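PDB 4JJA: conserved hypothetical exported protein from Bacteroides fragilis, which is of unestablished function but may act as an exo-beta-N-acetylmuramidase on peptidoglycan fragments. Local coordinates for residues A[43-46]-A[50-53]; A[55-60]-A[117-122]; A[97-102]-A[127-132]; A[109-114]-A[174-179]; A[164-169]-A[186-191]. All blocks are in the same frame, centred on the assembly; numbering follows the deposited sequence. Where two conformers were deposited one is given.

Contact 1 of 5, residues A[43-46]-A[50-53]; sequences ILLE and NVVA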
# COMPACT_ATOMS: atom_id res chain seq x y z
N ILE A 43 -7.91 -18.17 -14.50
CA ILE A 43 -9.33 -18.10 -14.76
C ILE A 43 -9.56 -17.59 -16.19
O ILE A 43 -10.39 -18.14 -16.95
CB ILE A 43 -10.02 -17.20 -13.77
CG1 ILE A 43 -9.98 -17.87 -12.39
CG2 ILE A 43 -11.45 -16.89 -14.16
CD1 ILE A 43 -10.19 -16.91 -11.24
N LEU A 44 -8.82 -16.56 -16.58
CA LEU A 44 -8.99 -16.01 -17.90
C LEU A 44 -8.56 -16.99 -18.98
O LEU A 44 -9.27 -17.18 -19.95
CB LEU A 44 -8.24 -14.70 -18.05
CG LEU A 44 -8.75 -13.56 -17.18
CD1 LEU A 44 -7.91 -12.30 -17.43
CD2 LEU A 44 -10.22 -13.26 -17.44
N LEU A 45 -7.43 -17.64 -18.79
CA LEU A 45 -7.00 -18.64 -19.79
C LEU A 45 -7.95 -19.82 -19.89
O LEU A 45 -8.25 -20.31 -21.00
CB LEU A 45 -5.57 -19.12 -19.48
CG LEU A 45 -4.43 -18.10 -19.69
CD1 LEU A 45 -3.12 -18.62 -19.08
CD2 LEU A 45 -4.31 -17.69 -21.14
N GLU A 46 -8.49 -20.25 -18.77
CA GLU A 46 -9.47 -21.37 -18.75
C GLU A 46 -10.78 -21.02 -19.45
O GLU A 46 -11.50 -21.90 -19.92
CB GLU A 46 -9.73 -21.90 -17.32
CG GLU A 46 -10.85 -21.25 -16.47
CD GLU A 46 -11.08 -21.93 -15.08
OE1 GLU A 46 -10.69 -23.10 -14.88
OE2 GLU A 46 -11.68 -21.29 -14.18
N ASN A 50 -7.32 -14.42 -24.27
CA ASN A 50 -5.95 -14.32 -24.78
C ASN A 50 -5.10 -13.42 -23.88
O ASN A 50 -4.95 -12.23 -24.13
CB ASN A 50 -6.00 -13.76 -26.20
CG ASN A 50 -4.65 -13.72 -26.84
OD1 ASN A 50 -3.72 -14.44 -26.42
ND2 ASN A 50 -4.54 -12.89 -27.90
N VAL A 51 -4.53 -14.02 -22.83
CA VAL A 51 -3.63 -13.28 -21.96
C VAL A 51 -2.21 -13.39 -22.52
O VAL A 51 -1.71 -14.51 -22.71
CB VAL A 51 -3.70 -13.75 -20.50
CG1 VAL A 51 -2.77 -12.90 -19.60
CG2 VAL A 51 -5.15 -13.72 -19.97
N VAL A 52 -1.61 -12.25 -22.81
CA VAL A 52 -0.34 -12.20 -23.53
C VAL A 52 0.81 -11.77 -22.67
O VAL A 52 1.97 -11.94 -23.07
CB VAL A 52 -0.46 -11.27 -24.77
CG1 VAL A 52 -1.55 -11.78 -25.72
CG2 VAL A 52 -0.64 -9.84 -24.43
N ALA A 53 0.54 -11.19 -21.49
CA ALA A 53 1.60 -10.73 -20.63
C ALA A 53 1.10 -10.45 -19.23
O ALA A 53 -0.03 -10.11 -19.02
CB ALA A 53 2.23 -9.44 -21.18
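Val51 is the strand side of this contact, and Leu44 and Leu45 of helix 40-46 are the helix side. The tighter part is at Leu44, which is buried. Its CB lies 3.8 Å from Val51 CG2, and Leu44 CD1 comes to 4.0 Å of the same methyl. Val51 CG1 is anti to the backbone N (chi1 -177°), which leaves CG2 as the methyl turned to Leu44. The two side chains cross at about a right angle. Ile27 of strand 24-28 touches both Leu44 and Val51, and Phe17 and Leu20 of helix 13-20 pack on Leu44. The setting is the beta-alpha-beta crossover of a Rossmann-like domain. Strand 24-28 leads through a small hairpin to helix 40-46, and a short turn returns the chain to strand 50-56, the parallel neighbour of strand 24-28. Leu45 forms the looser flank. Its CD2 methyl reaches the branch point of Val51, with Leu45 CD2 and Val51 CB 4.0 Å apart. Leu45 is partly exposed, and Thr79 and Val81 from a loop lie against it. On this flank the Asn50 side chain leads off away from the helix and is exposed, as is Glu46 on the last turn.

Contact 2 of 5, residues A[55-60]-A[117-122]; sequences FSPEHG and YTYYIS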
# COMPACT_ATOMS: atom_id res chain seq x y z
N PHE A 55 2.46 -8.17 -15.81
CA PHE A 55 3.35 -7.24 -15.16
C PHE A 55 3.24 -7.45 -13.66
O PHE A 55 2.14 -7.52 -13.13
CB PHE A 55 2.89 -5.83 -15.48
CG PHE A 55 3.06 -5.41 -16.93
CD1 PHE A 55 4.29 -4.98 -17.37
CD2 PHE A 55 1.98 -5.37 -17.80
CE1 PHE A 55 4.46 -4.60 -18.70
CE2 PHE A 55 2.14 -4.99 -19.12
CZ PHE A 55 3.38 -4.61 -19.57
N SER A 56 4.37 -7.58 -12.99
CA SER A 56 4.33 -7.78 -11.55
C SER A 56 5.19 -6.74 -10.86
O SER A 56 6.23 -6.38 -11.38
CB SER A 56 4.79 -9.17 -11.19
OG SER A 56 4.84 -9.29 -9.77
N PRO A 57 4.76 -6.25 -9.69
CA PRO A 57 5.70 -5.45 -8.88
C PRO A 57 6.76 -6.32 -8.14
O PRO A 57 7.66 -5.76 -7.52
CB PRO A 57 4.76 -4.74 -7.91
CG PRO A 57 3.67 -5.73 -7.64
CD PRO A 57 3.50 -6.51 -8.96
N GLU A 58 6.61 -7.65 -8.10
CA GLU A 58 7.64 -8.58 -7.61
C GLU A 58 8.24 -9.32 -8.80
O GLU A 58 8.46 -8.68 -9.84
CB GLU A 58 7.07 -9.51 -6.53
CG GLU A 58 6.96 -8.81 -5.16
CD GLU A 58 5.63 -8.10 -4.94
OE1 GLU A 58 4.54 -8.70 -5.24
OE2 GLU A 58 5.70 -6.94 -4.45
N HIS A 59 8.53 -10.63 -8.71
CA HIS A 59 9.07 -11.34 -9.89
C HIS A 59 7.93 -11.63 -10.84
O HIS A 59 7.89 -11.14 -11.99
CB HIS A 59 9.77 -12.66 -9.54
CG HIS A 59 10.05 -13.53 -10.73
N GLY A 60 7.03 -12.43 -10.32
CA GLY A 60 5.87 -12.88 -11.00
C GLY A 60 4.96 -13.35 -9.89
O GLY A 60 5.36 -13.49 -8.72
N TYR A 117 3.29 2.45 0.64
CA TYR A 117 3.16 1.09 0.09
C TYR A 117 2.89 1.30 -1.39
O TYR A 117 1.85 1.85 -1.74
CB TYR A 117 2.04 0.37 0.79
CG TYR A 117 2.03 -1.13 0.52
CD1 TYR A 117 2.72 -1.98 1.35
CD2 TYR A 117 1.26 -1.69 -0.49
CE1 TYR A 117 2.71 -3.33 1.18
CE2 TYR A 117 1.24 -3.06 -0.70
CZ TYR A 117 1.97 -3.88 0.15
OH TYR A 117 1.91 -5.24 -0.08
N THR A 118 3.81 0.78 -2.22
CA THR A 118 4.12 1.34 -3.55
C THR A 118 3.43 0.82 -4.78
O THR A 118 3.74 1.26 -5.88
CB THR A 118 5.65 1.24 -3.88
OG1 THR A 118 6.07 -0.13 -4.00
CG2 THR A 118 6.46 1.94 -2.81
N TYR A 119 2.49 -0.08 -4.62
CA TYR A 119 1.81 -0.63 -5.81
C TYR A 119 1.11 0.47 -6.62
O TYR A 119 1.09 0.40 -7.83
CB TYR A 119 0.77 -1.69 -5.48
CG TYR A 119 1.29 -2.95 -4.87
CD1 TYR A 119 2.64 -3.31 -4.96
CD2 TYR A 119 0.42 -3.79 -4.19
CE1 TYR A 119 3.09 -4.52 -4.38
CE2 TYR A 119 0.87 -4.97 -3.63
CZ TYR A 119 2.21 -5.30 -3.72
OH TYR A 119 2.68 -6.49 -3.16
N TYR A 120 0.56 1.51 -5.98
CA TYR A 120 -0.10 2.53 -6.74
C TYR A 120 0.89 3.31 -7.63
O TYR A 120 0.49 3.90 -8.64
CB TYR A 120 -0.93 3.51 -5.86
CG TYR A 120 -0.09 4.48 -5.06
CD1 TYR A 120 0.29 5.70 -5.56
CD2 TYR A 120 0.37 4.13 -3.82
CE1 TYR A 120 1.11 6.58 -4.86
CE2 TYR A 120 1.21 4.97 -3.09
CZ TYR A 120 1.59 6.20 -3.61
OH TYR A 120 2.42 7.05 -2.92
N ILE A 121 2.17 3.36 -7.22
CA ILE A 121 3.17 4.06 -8.04
C ILE A 121 3.41 3.27 -9.31
O ILE A 121 3.43 3.83 -10.39
CB ILE A 121 4.47 4.34 -7.28
CG1 ILE A 121 4.18 5.21 -6.05
CG2 ILE A 121 5.51 4.95 -8.21
CD1 ILE A 121 5.40 5.62 -5.24
N SER A 122 3.45 1.95 -9.19
CA SER A 122 3.52 1.10 -10.38
C SER A 122 2.28 1.32 -11.26
O SER A 122 2.36 1.34 -12.46
CB SER A 122 3.68 -0.37 -10.01
OG SER A 122 4.92 -0.61 -9.38
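Pro57 and Tyr119 bring the two backbones closest, with their CA atoms 6.9 Å apart, where the chain leaving strand 50-56 passes the start of helix 119-132. The Pro57 ring comes obliquely to the Tyr119 ring. Pro57 CG is 3.5 Å from Tyr119 CE1 and 3.8 Å from Tyr119 CD1. Tyr117 CE2 lies over one face of Tyr119, toward the rim. Pro57 CB also comes within 4.4 Å of Ser122 OG, one helical turn further on.

Glu58 reaches the same ring at its edge. The chain bends at chi2 (89°) and carries OE2 near the ring plane, with Glu58 OE2 3.6 Å from Tyr119 CE1. The carboxylate plane is turned 54° from the ring. The other oxygen, OE1, is hydrogen-bonded to Asn30 ND2, the firmest hold on the carboxylate. Tyr119 OH makes a weak hydrogen bond to the carbonyl of Pro217. An ST turn shapes the loop itself. Glu58 N donates to Ser56 OG at 2.9 Å, which fixes the chain just as it leaves the strand.

A glycerol lies next to Tyr119 and accepts a hydrogen bond from Thr118 N. It probably came from the crystallisation liquor, but it may mark a pocket. These loops lie at the carboxyl end of the parallel sheet, the usual place for the site of a Rossmann-like domain.

Contact 3 of 5, residues A[97-102]-A[127-132]; sequences ASMKKF and MDACAE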
# COMPACT_ATOMS: atom_id res chain seq x y z
N ALA A 97 7.80 -2.26 -27.14
CA ALA A 97 7.51 -3.59 -27.66
C ALA A 97 6.39 -4.23 -26.86
O ALA A 97 5.44 -4.78 -27.44
CB ALA A 97 8.77 -4.50 -27.68
N SER A 98 6.47 -4.12 -25.52
CA SER A 98 5.49 -4.77 -24.67
C SER A 98 4.13 -4.09 -24.82
O SER A 98 3.13 -4.76 -24.90
CB SER A 98 5.94 -4.74 -23.19
OG SER A 98 7.07 -5.56 -23.03
N MSE A 99 4.11 -2.78 -24.90
CA MSE A 99 2.85 -2.04 -25.04
C MSE A 99 2.11 -2.40 -26.30
O MSE A 99 0.89 -2.44 -26.33
CB MSE A 99 3.11 -0.54 -25.01
CG MSE A 99 3.73 -0.04 -23.71
SE MSE A 99 2.69 -0.41 -22.15
CE MSE A 99 1.05 0.50 -22.68
N LYS A 100 2.84 -2.69 -27.37
CA LYS A 100 2.21 -3.09 -28.63
C LYS A 100 1.54 -4.45 -28.62
O LYS A 100 0.75 -4.73 -29.52
CB LYS A 100 3.20 -2.98 -29.78
CG LYS A 100 3.55 -1.56 -30.07
CD LYS A 100 4.59 -1.44 -31.14
CE LYS A 100 4.65 -0.04 -31.70
NZ LYS A 100 5.55 -0.03 -32.84
N LYS A 101 1.85 -5.26 -27.64
CA LYS A 101 1.42 -6.64 -27.60
C LYS A 101 -0.02 -6.80 -27.11
O LYS A 101 -0.60 -7.88 -27.29
CB LYS A 101 2.34 -7.48 -26.74
CG LYS A 101 3.77 -7.51 -27.28
CD LYS A 101 4.68 -8.37 -26.41
CE LYS A 101 6.16 -8.25 -26.87
NZ LYS A 101 6.39 -8.92 -28.16
N PHE A 102 -0.56 -5.80 -26.44
CA PHE A 102 -1.90 -5.94 -25.83
C PHE A 102 -2.81 -4.78 -26.12
O PHE A 102 -2.38 -3.69 -26.46
CB PHE A 102 -1.80 -6.16 -24.30
CG PHE A 102 -1.25 -5.00 -23.51
CD1 PHE A 102 0.11 -4.89 -23.30
CD2 PHE A 102 -2.08 -4.03 -22.97
CE1 PHE A 102 0.66 -3.84 -22.55
CE2 PHE A 102 -1.56 -2.98 -22.21
CZ PHE A 102 -0.19 -2.88 -22.00
N MSE A 127 -0.52 3.55 -16.02
CA MSE A 127 -1.51 4.48 -16.55
C MSE A 127 -0.88 5.45 -17.53
O MSE A 127 -1.47 5.78 -18.55
CB MSE A 127 -2.19 5.26 -15.43
CG MSE A 127 -3.15 4.40 -14.61
SE MSE A 127 -3.87 5.39 -13.09
CE MSE A 127 -4.95 6.61 -14.09
N ASP A 128 0.29 5.96 -17.16
CA ASP A 128 1.00 6.90 -18.05
C ASP A 128 1.32 6.24 -19.42
O ASP A 128 1.05 6.81 -20.46
CB ASP A 128 2.26 7.36 -17.36
CG ASP A 128 2.95 8.50 -18.09
OD1 ASP A 128 2.24 9.45 -18.46
OD2 ASP A 128 4.19 8.44 -18.11
N ALA A 129 1.81 5.01 -19.35
CA ALA A 129 2.15 4.26 -20.55
C ALA A 129 0.90 3.96 -21.36
O ALA A 129 0.88 4.11 -22.58
CB ALA A 129 2.90 3.01 -20.20
N CYS A 130 -0.15 3.50 -20.70
CA CYS A 130 -1.38 3.21 -21.40
C CYS A 130 -1.99 4.46 -22.04
O CYS A 130 -2.51 4.39 -23.16
CB CYS A 130 -2.36 2.49 -20.46
SG CYS A 130 -1.97 0.74 -20.10
N ALA A 131 -1.84 5.59 -21.37
CA ALA A 131 -2.34 6.85 -21.89
C ALA A 131 -1.57 7.17 -23.18
O ALA A 131 -2.19 7.51 -24.20
CB ALA A 131 -2.18 8.01 -20.89
N GLU A 132 -0.25 7.05 -23.12
CA GLU A 132 0.62 7.44 -24.26
C GLU A 132 0.31 6.53 -25.46
O GLU A 132 0.34 6.98 -26.62
CB GLU A 132 2.09 7.33 -23.81
CG GLU A 132 3.15 7.82 -24.83
CD GLU A 132 4.59 7.69 -24.35
OE1 GLU A 132 4.85 7.32 -23.17
OE2 GLU A 132 5.50 7.92 -25.19
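Phe102 meets Cys130 with the edge of its ring. Cys130 SG lies near the ring plane, 4.3 Å from Phe102 CE2. One face of Phe102 is approached by the carbonyl oxygen of its own turn, Met99 O, which stands 3.9 Å above the plane and toward the rim. Val52 and Phe55 of strand 50-56 also touch Phe102. The larger share of the contact belongs to Met99, a selenomethionine. Its chain bends at chi2 and again at chi3 (-59° and -58°), and this folds the tip onto helix 119-132. The selenium rests 3.9 Å from Ala129 CB. The terminal methyl lies over the helix backbone, with Met99 CE 3.6 Å from Ala129 O, and also reaches Cys130 SG at 4.0 Å. All four touching residues are buried and the contact is apolar. A type I turn from Met99 to Phe102 places both side chains against the helix. Met99 O also accepts a hydrogen bond from Arg135, just beyond the helix. Ile137 of strand 136-140 packs on Cys130. The result is typical of the helical layer of a Rossmann-like fold: helix 119-132 lies along the parallel sheet, and the short helix 96-99 packs beside it ahead of strand 104-107.

Contact 4 of 5, residues A[109-114]-A[174-179]; sequences IQDVGL and MTLGEL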
# COMPACT_ATOMS: atom_id res chain seq x y z
N ILE A 109 -5.06 -6.42 -7.83
CA ILE A 109 -3.99 -6.57 -6.86
C ILE A 109 -4.47 -6.04 -5.55
O ILE A 109 -5.22 -5.05 -5.53
CB ILE A 109 -2.68 -5.87 -7.35
CG1 ILE A 109 -1.45 -6.35 -6.57
CG2 ILE A 109 -2.80 -4.33 -7.38
CD1 ILE A 109 -0.15 -5.92 -7.23
N GLN A 110 -4.03 -6.67 -4.46
CA GLN A 110 -4.47 -6.28 -3.11
C GLN A 110 -3.47 -5.31 -2.48
O GLN A 110 -2.32 -5.67 -2.19
CB GLN A 110 -4.65 -7.51 -2.21
CG GLN A 110 -5.16 -7.16 -0.83
CD GLN A 110 -6.54 -6.51 -0.87
OE1 GLN A 110 -7.51 -7.14 -1.27
NE2 GLN A 110 -6.63 -5.25 -0.47
N ASP A 111 -3.96 -4.09 -2.19
CA ASP A 111 -3.23 -3.00 -1.59
C ASP A 111 -3.51 -2.92 -0.07
O ASP A 111 -4.46 -3.53 0.42
CB ASP A 111 -3.72 -1.67 -2.28
CG ASP A 111 -3.03 -0.47 -1.80
OD1 ASP A 111 -1.79 -0.52 -1.71
OD2 ASP A 111 -3.72 0.53 -1.46
N VAL A 112 -2.78 -2.06 0.66
CA VAL A 112 -3.03 -1.85 2.09
C VAL A 112 -3.37 -0.42 2.49
O VAL A 112 -3.60 -0.14 3.64
CB VAL A 112 -1.88 -2.40 2.97
CG1 VAL A 112 -1.68 -3.91 2.69
CG2 VAL A 112 -0.62 -1.66 2.72
N GLY A 113 -3.39 0.49 1.52
CA GLY A 113 -3.87 1.86 1.76
C GLY A 113 -2.95 2.89 2.33
O GLY A 113 -3.39 3.81 3.00
N LEU A 114 -1.65 2.74 2.07
CA LEU A 114 -0.66 3.66 2.58
C LEU A 114 0.11 4.30 1.45
O LEU A 114 0.49 3.67 0.46
CB LEU A 114 0.36 2.92 3.47
CG LEU A 114 -0.04 2.79 4.93
CD1 LEU A 114 -0.16 4.17 5.60
CD2 LEU A 114 -1.27 1.90 5.09
N MSE A 174 -8.53 5.25 0.04
CA MSE A 174 -9.14 4.99 -1.25
C MSE A 174 -8.76 3.62 -1.77
O MSE A 174 -7.71 3.09 -1.49
CB MSE A 174 -8.68 6.02 -2.29
CG MSE A 174 -9.01 7.44 -1.84
SE MSE A 174 -8.38 8.87 -3.00
CE MSE A 174 -9.71 8.71 -4.26
N THR A 175 -9.67 3.02 -2.53
CA THR A 175 -9.30 1.84 -3.29
C THR A 175 -8.40 2.21 -4.48
O THR A 175 -8.36 3.38 -4.87
CB THR A 175 -10.51 1.06 -3.80
OG1 THR A 175 -11.16 1.80 -4.85
CG2 THR A 175 -11.43 0.67 -2.68
N LEU A 176 -7.73 1.23 -5.08
CA LEU A 176 -6.91 1.54 -6.24
C LEU A 176 -7.77 2.05 -7.38
O LEU A 176 -7.33 2.92 -8.14
CB LEU A 176 -6.07 0.38 -6.67
CG LEU A 176 -4.96 -0.11 -5.76
CD1 LEU A 176 -4.30 -1.39 -6.35
CD2 LEU A 176 -3.94 0.98 -5.55
N GLY A 177 -9.02 1.59 -7.53
CA GLY A 177 -9.90 2.11 -8.54
C GLY A 177 -10.24 3.56 -8.32
O GLY A 177 -10.23 4.37 -9.24
N GLU A 178 -10.59 3.90 -7.09
CA GLU A 178 -10.86 5.31 -6.76
C GLU A 178 -9.67 6.18 -7.02
O GLU A 178 -9.78 7.27 -7.58
CB GLU A 178 -11.31 5.40 -5.31
CG GLU A 178 -12.66 4.70 -4.98
CD GLU A 178 -13.02 4.71 -3.51
OE1 GLU A 178 -12.11 4.52 -2.67
OE2 GLU A 178 -14.23 4.93 -3.18
N LEU A 179 -8.50 5.73 -6.56
CA LEU A 179 -7.28 6.48 -6.73
C LEU A 179 -6.97 6.68 -8.20
O LEU A 179 -6.54 7.76 -8.60
CB LEU A 179 -6.13 5.80 -6.00
CG LEU A 179 -4.83 6.54 -5.94
CD1 LEU A 179 -4.99 7.95 -5.32
CD2 LEU A 179 -3.80 5.74 -5.12
O HOH W 1 -6.45 0.47 -1.66
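Leu176 points from the first turn of helix 176-185 into the loop that follows strand 104-107. Its CD1 methyl presses on Ile109 CG2 at 3.5 Å, tighter than usual for two methyl carbons. The Ile109 methyl sits between the backbone N and the carbonyl carbon, since CG1 takes the place anti to N (chi1 -163°). Leu176 also crosses Asp111 at a slant, with Leu176 CG 4.0 Å from Asp111 CB.

The polar end of Asp111 is buried, and water helps satisfy it. One water donates to Asp111 OD2 at 2.7 Å and to Met174 O at 2.9 Å, so it bridges the loop to the chain entering the helix. Asp111 OD2 also takes a weak bond from Gly113 N. Gln110 braces the loop from within. Its NE2 gives a nearly straight bond (169°) to Asp111 O, in the carbonyl plane and on a lone pair.

The next layer is the start of the helix. Thr175 is the N-cap and forms a capping box with Glu178. Glu178 N donates to Thr175 OG1 at 3.1 Å. In return Thr175 N donates to Glu178 OE1 at 2.9 Å, on the anti side and 21° out of the carboxylate plane. Asp141, just after strand 136-140, bonds to both Thr175 OG1 and Gly177 N. Leu176 sits between the strand 104-107 loop and helix 119-132, whose Tyr120 and Met123 pack on it. Phe358 and Arg362 of helix 352-362 touch Met174.

Contact 5 of 5, residues A[164-169]-A[186-191]; sequences GGLPIP and ERWLPS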
# COMPACT_ATOMS: atom_id res chain seq x y z
N GLY A 164 6.63 7.74 -2.03
CA GLY A 164 5.57 8.73 -2.01
C GLY A 164 5.39 9.42 -3.35
O GLY A 164 6.18 10.31 -3.71
N GLY A 165 4.39 9.00 -4.11
CA GLY A 165 4.29 9.37 -5.50
C GLY A 165 3.24 10.38 -5.88
O GLY A 165 3.22 10.83 -7.02
N LEU A 166 2.35 10.74 -4.95
CA LEU A 166 1.20 11.60 -5.23
C LEU A 166 0.97 12.53 -4.04
O LEU A 166 1.32 12.15 -2.90
CB LEU A 166 -0.03 10.75 -5.46
CG LEU A 166 -0.04 9.85 -6.68
CD1 LEU A 166 -1.26 8.92 -6.66
CD2 LEU A 166 0.03 10.68 -8.02
N PRO A 167 0.29 13.67 -4.26
CA PRO A 167 -0.01 14.60 -3.17
C PRO A 167 -1.25 14.15 -2.41
O PRO A 167 -2.34 14.73 -2.51
CB PRO A 167 -0.18 15.95 -3.89
CG PRO A 167 -0.69 15.55 -5.22
CD PRO A 167 -0.06 14.24 -5.59
N ILE A 168 -1.05 13.11 -1.62
CA ILE A 168 -2.11 12.45 -0.87
C ILE A 168 -1.64 12.31 0.57
O ILE A 168 -0.45 12.43 0.87
CB ILE A 168 -2.52 11.09 -1.51
CG1 ILE A 168 -1.34 10.07 -1.46
CG2 ILE A 168 -3.02 11.28 -2.91
CD1 ILE A 168 -1.67 8.72 -2.08
N PRO A 169 -2.55 12.06 1.52
CA PRO A 169 -2.18 11.83 2.91
C PRO A 169 -1.48 10.48 3.08
O PRO A 169 -1.37 9.70 2.14
CB PRO A 169 -3.53 11.88 3.66
CG PRO A 169 -4.50 12.57 2.71
CD PRO A 169 -4.01 12.05 1.35
N GLU A 186 -7.39 14.78 -11.46
CA GLU A 186 -6.51 15.79 -10.91
C GLU A 186 -5.26 16.03 -11.74
O GLU A 186 -4.43 16.85 -11.36
CB GLU A 186 -6.15 15.44 -9.45
CG GLU A 186 -7.31 15.35 -8.53
CD GLU A 186 -8.11 16.64 -8.38
OE1 GLU A 186 -7.54 17.64 -7.92
OE2 GLU A 186 -9.31 16.65 -8.71
N ARG A 187 -5.13 15.32 -12.86
CA ARG A 187 -4.00 15.42 -13.77
C ARG A 187 -2.67 15.15 -13.10
O ARG A 187 -1.71 15.94 -13.20
CB ARG A 187 -3.98 16.74 -14.59
CG ARG A 187 -5.14 16.84 -15.48
CD ARG A 187 -5.10 15.74 -16.57
NE ARG A 187 -6.02 16.10 -17.65
CZ ARG A 187 -7.33 15.89 -17.61
NH1 ARG A 187 -7.90 15.29 -16.55
NH2 ARG A 187 -8.07 16.28 -18.65
N TRP A 188 -2.61 14.00 -12.44
CA TRP A 188 -1.40 13.58 -11.76
C TRP A 188 -0.49 12.68 -12.61
O TRP A 188 0.61 12.33 -12.17
CB TRP A 188 -1.78 12.88 -10.46
CG TRP A 188 -2.32 13.78 -9.40
CD1 TRP A 188 -2.24 15.12 -9.34
CD2 TRP A 188 -3.01 13.38 -8.23
NE1 TRP A 188 -2.87 15.59 -8.22
CE2 TRP A 188 -3.33 14.52 -7.50
CE3 TRP A 188 -3.40 12.15 -7.71
CZ2 TRP A 188 -3.99 14.45 -6.28
CZ3 TRP A 188 -4.04 12.08 -6.53
CH2 TRP A 188 -4.33 13.22 -5.81
N LEU A 189 -0.89 12.31 -13.82
CA LEU A 189 0.04 11.65 -14.73
C LEU A 189 1.03 12.65 -15.34
O LEU A 189 0.69 13.79 -15.56
CB LEU A 189 -0.71 10.92 -15.87
CG LEU A 189 -1.66 9.79 -15.49
CD1 LEU A 189 -2.29 9.18 -16.72
CD2 LEU A 189 -0.93 8.74 -14.65
N PRO A 190 2.24 12.19 -15.72
CA PRO A 190 3.15 13.02 -16.58
C PRO A 190 2.57 13.55 -17.88
O PRO A 190 1.77 12.88 -18.54
CB PRO A 190 4.25 12.04 -16.94
CG PRO A 190 4.31 11.11 -15.81
CD PRO A 190 2.86 10.91 -15.34
N SER A 191 2.98 14.75 -18.28
CA SER A 191 2.50 15.38 -19.52
C SER A 191 0.98 15.49 -19.49
O SER A 191 0.33 15.68 -20.52
CB SER A 191 2.95 14.60 -20.78
OG SER A 191 4.35 14.68 -20.98
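A Schellman motif ends helix 176-185, with Arg187 at positive phi, and it delivers Trp188 to Leu166, Pro167 and Ile168. Pro167 lies over one face of the indole. Its CD stands above the six-membered ring, 19° off the normal through the centroid, a CH-pi contact. Pro167 CG sits nearer the pyrrole side, 3.6 Å from Trp188 CE2. The opposite face is taken by Glu186 CB, 3.5 Å above the plane and toward the rim, so the indole lies between Pro167 and the Glu186 side chain. Leu166 and Ile168 come obliquely from either side of the proline in sequence. Leu166 CD2 is 3.7 Å from Trp188 CE3, while Ile168 CG2 is 3.7 Å from Trp188 CH2. Pro167 is the centre of an inverse gamma turn, closed by a weak bond from Ile168 N to Leu166 O. The Trp188 carbonyl is hydrogen-bonded to a glycerol that probably came from the crystallisation liquor. The contact joins the loops before and after helix 176-185, whose Met182 and Val183 touch the indole. Helix 352-362 lies alongside, with Gln361 on Trp188 and Phe358 on Ile168, and Tyr120 of helix 119-132 packs on Leu166.

How the contacts relate
From the N terminus, contact 1 closes first, across the short turn between helix 40-46 and strand 50-56. Contact 2 opens at the far end of that strand and closes at the start of helix 119-132. Contact 3 opens inside that span and closes further along the same helix, so the two cross. Contact 4 crosses both, linking the loop after strand 104-107 to helix 176-185. Contact 5 crosses contact 4 and closes the loops round that helix. None is nested in another. Phe55 on Phe102 joins contacts 2 and 3, and Tyr120 of contact 2 reaches contacts 4 and 5. Together they tie strand 50-56 and the loop after strand 104-107 to the helices of one domain.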